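Local coordinates for protein gamma-glutamyltranspeptidase (Streptomyces lincolnensis, PDB 6J3A) that probably transfers or cleaves gamma-glutamyl groups, as expected of a gamma-glutamyltranspeptidase homologue in the N-terminal nucleophile (NTN) hydrolase superfamily, at residues A[14-19]-A[603-608]; A[150-155]-A[441-446]. All coordinates share one frame; numbering follows the deposited sequence.

Interaction 1: residues A[14-19]-A[603-608]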
loop_
_atom_site.group_PDB
_atom_site.type_symbol
_atom_site.label_atom_id
_atom_site.label_comp_id
_atom_site.label_asym_id
_atom_site.label_seq_id
_atom_site.Cartn_x
_atom_site.Cartn_y
_atom_site.Cartn_z
ATOM N N MET A 14 -7.117 6.706 8.217
ATOM C CA MET A 14 -6.490 6.619 6.890
ATOM C C MET A 14 -5.411 7.678 6.728
ATOM O O MET A 14 -5.599 8.825 7.145
ATOM C CB MET A 14 -7.526 6.768 5.772
ATOM C CG MET A 14 -8.461 5.577 5.585
ATOM S SD MET A 14 -7.658 4.102 4.930
ATOM C CE MET A 14 -8.934 2.890 5.263
ATOM N N VAL A 15 -4.283 7.278 6.130
ATOM C CA VAL A 15 -3.181 8.192 5.831
ATOM C C VAL A 15 -2.710 8.020 4.385
ATOM O O VAL A 15 -2.621 6.908 3.886
ATOM C CB VAL A 15 -1.997 7.985 6.792
ATOM C CG1 VAL A 15 -0.891 8.984 6.487
ATOM C CG2 VAL A 15 -2.437 8.120 8.255
ATOM N N SER A 16 -2.401 9.132 3.726
ATOM C CA SER A 16 -1.804 9.100 2.405
ATOM C C SER A 16 -0.686 10.139 2.289
ATOM O O SER A 16 -0.945 11.341 2.370
ATOM C CB SER A 16 -2.867 9.338 1.342
ATOM O OG SER A 16 -2.346 9.056 0.058
ATOM N N SER A 17 0.543 9.646 2.099
ATOM C CA SER A 17 1.753 10.453 1.938
ATOM C C SER A 17 2.407 10.219 0.600
ATOM O O SER A 17 2.009 9.344 -0.177
ATOM C CB SER A 17 2.797 10.103 3.005
ATOM O OG SER A 17 2.462 10.679 4.237
ATOM N N THR A 18 3.441 11.021 0.369
ATOM C CA THR A 18 4.404 10.819 -0.709
ATOM C C THR A 18 5.550 9.879 -0.312
ATOM O O THR A 18 6.481 9.716 -1.099
ATOM C CB THR A 18 5.008 12.171 -1.181
ATOM O OG1 THR A 18 5.507 12.909 -0.056
ATOM C CG2 THR A 18 3.970 12.996 -1.902
ATOM N N HIS A 19 5.475 9.269 0.882
ATOM C CA HIS A 19 6.460 8.298 1.376
ATOM C C HIS A 19 5.889 7.356 2.441
ATOM O O HIS A 19 5.360 7.798 3.468
ATOM C CB HIS A 19 7.667 9.011 1.960
ATOM C CG HIS A 19 8.925 8.204 1.915
ATOM N ND1 HIS A 19 9.106 7.058 2.657
ATOM C CD2 HIS A 19 10.076 8.395 1.230
ATOM C CE1 HIS A 19 10.312 6.573 2.427
ATOM N NE2 HIS A 19 10.920 7.364 1.561
ATOM N N ALA A 603 -8.837 5.862 1.352
ATOM C CA ALA A 603 -7.530 6.427 1.008
ATOM C C ALA A 603 -6.990 5.829 -0.260
ATOM O O ALA A 603 -7.216 4.658 -0.550
ATOM C CB ALA A 603 -6.532 6.199 2.121
ATOM N N ALA A 604 -6.271 6.654 -1.008
ATOM C CA ALA A 604 -5.540 6.224 -2.185
ATOM C C ALA A 604 -4.194 6.952 -2.212
ATOM O O ALA A 604 -3.960 7.877 -1.428
ATOM C CB ALA A 604 -6.336 6.493 -3.449
ATOM N N ALA A 605 -3.307 6.501 -3.091
ATOM C CA ALA A 605 -1.999 7.127 -3.249
ATOM C C ALA A 605 -1.372 6.818 -4.598
ATOM O O ALA A 605 -1.604 5.767 -5.190
ATOM C CB ALA A 605 -1.059 6.713 -2.127
ATOM N N ASN A 606 -0.547 7.759 -5.041
ATOM C CA ASN A 606 0.141 7.696 -6.325
ATOM C C ASN A 606 1.175 6.571 -6.387
ATOM O O ASN A 606 1.973 6.429 -5.459
ATOM C CB ASN A 606 0.829 9.032 -6.595
ATOM C CG ASN A 606 1.851 8.943 -7.703
ATOM O OD1 ASN A 606 1.508 8.750 -8.875
ATOM N ND2 ASN A 606 3.120 9.056 -7.335
ATOM N N PRO A 607 1.169 5.783 -7.485
ATOM C CA PRO A 607 2.148 4.720 -7.652
ATOM C C PRO A 607 3.444 5.136 -8.367
ATOM O O PRO A 607 4.421 4.388 -8.337
ATOM C CB PRO A 607 1.386 3.709 -8.498
ATOM C CG PRO A 607 0.576 4.568 -9.402
ATOM C CD PRO A 607 0.213 5.793 -8.612
ATOM N N ARG A 608 3.443 6.311 -8.992
ATOM C CA ARG A 608 4.556 6.759 -9.816
ATOM C C ARG A 608 5.744 7.088 -8.920
ATOM O O ARG A 608 5.595 7.846 -7.965
ATOM C CB ARG A 608 4.170 7.993 -10.631
ATOM C CG ARG A 608 2.946 7.839 -11.520
ATOM C CD ARG A 608 2.472 9.191 -12.016
ATOM N NE ARG A 608 1.266 9.103 -12.835
ATOM C CZ ARG A 608 0.026 8.952 -12.373
ATOM N NH1 ARG A 608 -0.217 8.856 -11.063
ATOM N NH2 ARG A 608 -0.988 8.902 -13.232
HETATM O O HOH W 1 1.177 9.496 -2.915
#
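Ser16 and Ala604 are joined by a side chain-to-backbone hydrogen bond, although their two strands run almost parallel, 15° apart, and share no backbone ladder. Ser16 OG donates to Ala604 O over a modelled 2.5 Å, a value so short that only the pairing, not the exact length, deserves weight. The hydroxyl reaches across because OG stands anti to the backbone N (chi1 -169°), and it also comes within 3.5 Å of the Ala605 CB methyl. Farther back along the strands, Met14 supplies the apolar part: its chain bends at chi2, and SD lies 3.7 Å from Ala603 CB. The small alanine side chains probably help the axes of the short segments 14-17 and 603-605 to approach to 6.6 Å. Where the strands end, a water bridges them, donating to Ser17 O at 2.9 Å and accepting from Asn606 N at 3.2 Å. Asn606 then closes an Asx turn, its OD1 receiving Arg608 N from above the carbonyl plane and Arg608 NH1 within that plane, the latter at 2.8 Å. Glu560 forms a salt bridge with NE of the same arginine. Strand 13-17 pairs with 424-428 and 613-616, strand 601-605 with 590-594, while helix 529-534 touches Ala604 from beyond. Such face-to-face layering of strands, covered by helices, is the alpha-beta-beta-alpha sandwich of the NTN hydrolase fold.

Interaction 2: residues A[150-155]-A[441-446]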
loop_
_atom_site.group_PDB
_atom_site.type_symbol
_atom_site.label_atom_id
_atom_site.label_comp_id
_atom_site.label_asym_id
_atom_site.label_seq_id
_atom_site.Cartn_x
_atom_site.Cartn_y
_atom_site.Cartn_z
ATOM N N VAL A 150 20.928 10.380 -5.884
ATOM C CA VAL A 150 21.030 10.965 -7.218
ATOM C C VAL A 150 21.004 12.490 -7.120
ATOM O O VAL A 150 21.709 13.154 -7.877
ATOM C CB VAL A 150 19.933 10.444 -8.180
ATOM C CG1 VAL A 150 19.885 11.247 -9.483
ATOM C CG2 VAL A 150 20.179 8.978 -8.509
ATOM N N THR A 151 20.214 13.021 -6.180
ATOM C CA THR A 151 20.149 14.470 -5.925
ATOM C C THR A 151 21.469 14.985 -5.377
ATOM O O THR A 151 22.023 15.943 -5.893
ATOM C CB THR A 151 19.029 14.871 -4.929
ATOM O OG1 THR A 151 17.746 14.528 -5.458
ATOM C CG2 THR A 151 19.029 16.374 -4.674
ATOM N N VAL A 152 21.954 14.357 -4.315
ATOM C CA VAL A 152 23.266 14.685 -3.757
ATOM C C VAL A 152 24.341 14.683 -4.855
ATOM O O VAL A 152 25.093 15.648 -4.972
ATOM C CB VAL A 152 23.649 13.733 -2.604
ATOM C CG1 VAL A 152 25.102 13.920 -2.189
ATOM C CG2 VAL A 152 22.750 13.968 -1.397
ATOM N N GLU A 153 24.392 13.629 -5.672
ATOM C CA GLU A 153 25.384 13.553 -6.766
ATOM C C GLU A 153 25.327 14.752 -7.736
ATOM O O GLU A 153 26.352 15.140 -8.282
ATOM C CB GLU A 153 25.273 12.237 -7.562
ATOM C CG GLU A 153 25.721 10.962 -6.832
ATOM C CD GLU A 153 27.208 10.888 -6.525
ATOM O OE1 GLU A 153 27.978 11.750 -6.997
ATOM O OE2 GLU A 153 27.610 9.952 -5.799
ATOM N N THR A 154 24.146 15.341 -7.923
ATOM C CA THR A 154 23.979 16.538 -8.774
ATOM C C THR A 154 24.729 17.788 -8.277
ATOM O O THR A 154 25.095 18.661 -9.072
ATOM C CB THR A 154 22.498 16.981 -8.921
ATOM O OG1 THR A 154 21.963 17.392 -7.652
ATOM C CG2 THR A 154 21.643 15.889 -9.503
ATOM N N VAL A 155 24.896 17.874 -6.959
ATOM C CA VAL A 155 25.544 19.005 -6.292
ATOM C C VAL A 155 26.782 18.523 -5.555
ATOM O O VAL A 155 27.102 19.021 -4.475
ATOM C CB VAL A 155 24.587 19.727 -5.296
ATOM C CG1 VAL A 155 23.506 20.485 -6.057
ATOM C CG2 VAL A 155 23.974 18.769 -4.270
ATOM N N GLY A 441 13.712 23.874 2.305
ATOM C CA GLY A 441 14.793 23.452 3.188
ATOM C C GLY A 441 15.390 22.140 2.726
ATOM O O GLY A 441 15.913 21.377 3.532
ATOM N N TRP A 442 15.322 21.904 1.413
ATOM C CA TRP A 442 15.890 20.705 0.810
ATOM C C TRP A 442 17.401 20.805 0.704
ATOM O O TRP A 442 17.971 21.903 0.784
ATOM C CB TRP A 442 15.257 20.379 -0.551
ATOM C CG TRP A 442 15.160 21.490 -1.546
ATOM C CD1 TRP A 442 16.183 22.161 -2.137
ATOM C CD2 TRP A 442 13.954 22.023 -2.101
ATOM N NE1 TRP A 442 15.690 23.091 -3.020
ATOM C CE2 TRP A 442 14.326 23.030 -3.013
ATOM C CE3 TRP A 442 12.589 21.747 -1.915
ATOM C CZ2 TRP A 442 13.384 23.776 -3.732
ATOM C CZ3 TRP A 442 11.649 22.486 -2.629
ATOM C CH2 TRP A 442 12.049 23.487 -3.528
ATOM N N LEU A 443 18.043 19.654 0.520
ATOM C CA LEU A 443 19.504 19.544 0.660
ATOM C C LEU A 443 20.335 20.200 -0.434
ATOM O O LEU A 443 21.488 20.531 -0.188
ATOM C CB LEU A 443 19.936 18.074 0.787
ATOM C CG LEU A 443 19.747 17.104 -0.403
ATOM C CD1 LEU A 443 20.883 17.118 -1.430
ATOM C CD2 LEU A 443 19.577 15.682 0.118
ATOM N N GLN A 444 19.753 20.406 -1.614
ATOM C CA GLN A 444 20.519 20.713 -2.832
ATOM C C GLN A 444 20.597 22.207 -3.141
ATOM O O GLN A 444 21.127 22.587 -4.198
ATOM C CB GLN A 444 19.943 19.974 -4.058
ATOM C CG GLN A 444 18.564 20.447 -4.526
ATOM C CD GLN A 444 17.396 19.605 -4.013
ATOM O OE1 GLN A 444 16.435 19.387 -4.745
ATOM N NE2 GLN A 444 17.465 19.140 -2.763
ATOM N N SER A 445 20.062 23.039 -2.240
ATOM C CA SER A 445 19.922 24.487 -2.489
ATOM C C SER A 445 20.379 25.443 -1.367
ATOM O O SER A 445 20.358 26.655 -1.563
ATOM C CB SER A 445 18.477 24.784 -2.897
ATOM O OG SER A 445 18.128 24.071 -4.083
ATOM N N ASN A 446 20.804 24.914 -0.221
ATOM C CA ASN A 446 21.553 25.700 0.764
ATOM C C ASN A 446 22.530 24.814 1.520
ATOM O O ASN A 446 22.281 23.622 1.715
ATOM C CB ASN A 446 20.624 26.414 1.758
ATOM C CG ASN A 446 20.365 27.869 1.391
ATOM O OD1 ASN A 446 21.284 28.681 1.315
ATOM N ND2 ASN A 446 19.100 28.210 1.192
#
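Val152 O accepts a hydrogen bond from the backbone N of Val155, three residues on, at 3.0 Å, and both valines touch the loop 441-446. Opposite them Trp442 to Ser445 form a type I beta turn, whose middle residues, Leu443 and Gln444, make the contact. The meeting is one of methyl groups and an amide rather than of polar bonds. Leu443 CD1 touches two helix methyls, 3.7 Å from Val152 CG2 and 3.8 Å from Thr151 CG2, with the Val152 and Leu443 side chains crossing at about a right angle. Thr151 CG2, anti to its backbone N, rests over the carboxamide of Gln444, 3.7 Å from CD and equally far from NE2. The threonine hydroxyl turns instead to Asn147 O in the preceding helical turn. Gln444 is bent at chi2, which folds its amide back beside the turn; OE1 stands 3.8 Å above the plane of the Trp442 ring, near its rim, and NE2 donates to His53 O. An alanine at Gln444 would probably leave His53 O without this donor and open a gap between the Thr151 methyl and the indole. At the other end Val155 CG1 approaches Gln444 O to 3.7 Å. Around the contact, Tyr170 of helix 164-170 touches both Val152 and Leu443, Phe378 and Pro380 add loop cover, and the turn itself lies between strands 433-436 and 448-449, packed on the final turn of helix 146-154.

How the interactions relate
Along the chain the segments come in the order 14-19, 150-155, 441-446, 603-608, so interaction 1 joins regions near the two termini and interaction 2 falls wholly between them. Their centres are 24 Å apart and their nearest atoms about 11 Å, with no direct touch. The sheet relates them: strand 13-17 pairs with 424-428, which pairs with 433-436, the strand leading into the loop 441-446. A second route runs through the residues after helix 36-50, where Glu51 binds Thr18 while Pro52 and His53 bind Leu443 and Gln444. Interaction 1 thus joins strand layers in the core, whereas interaction 2 seats a loop on a helix.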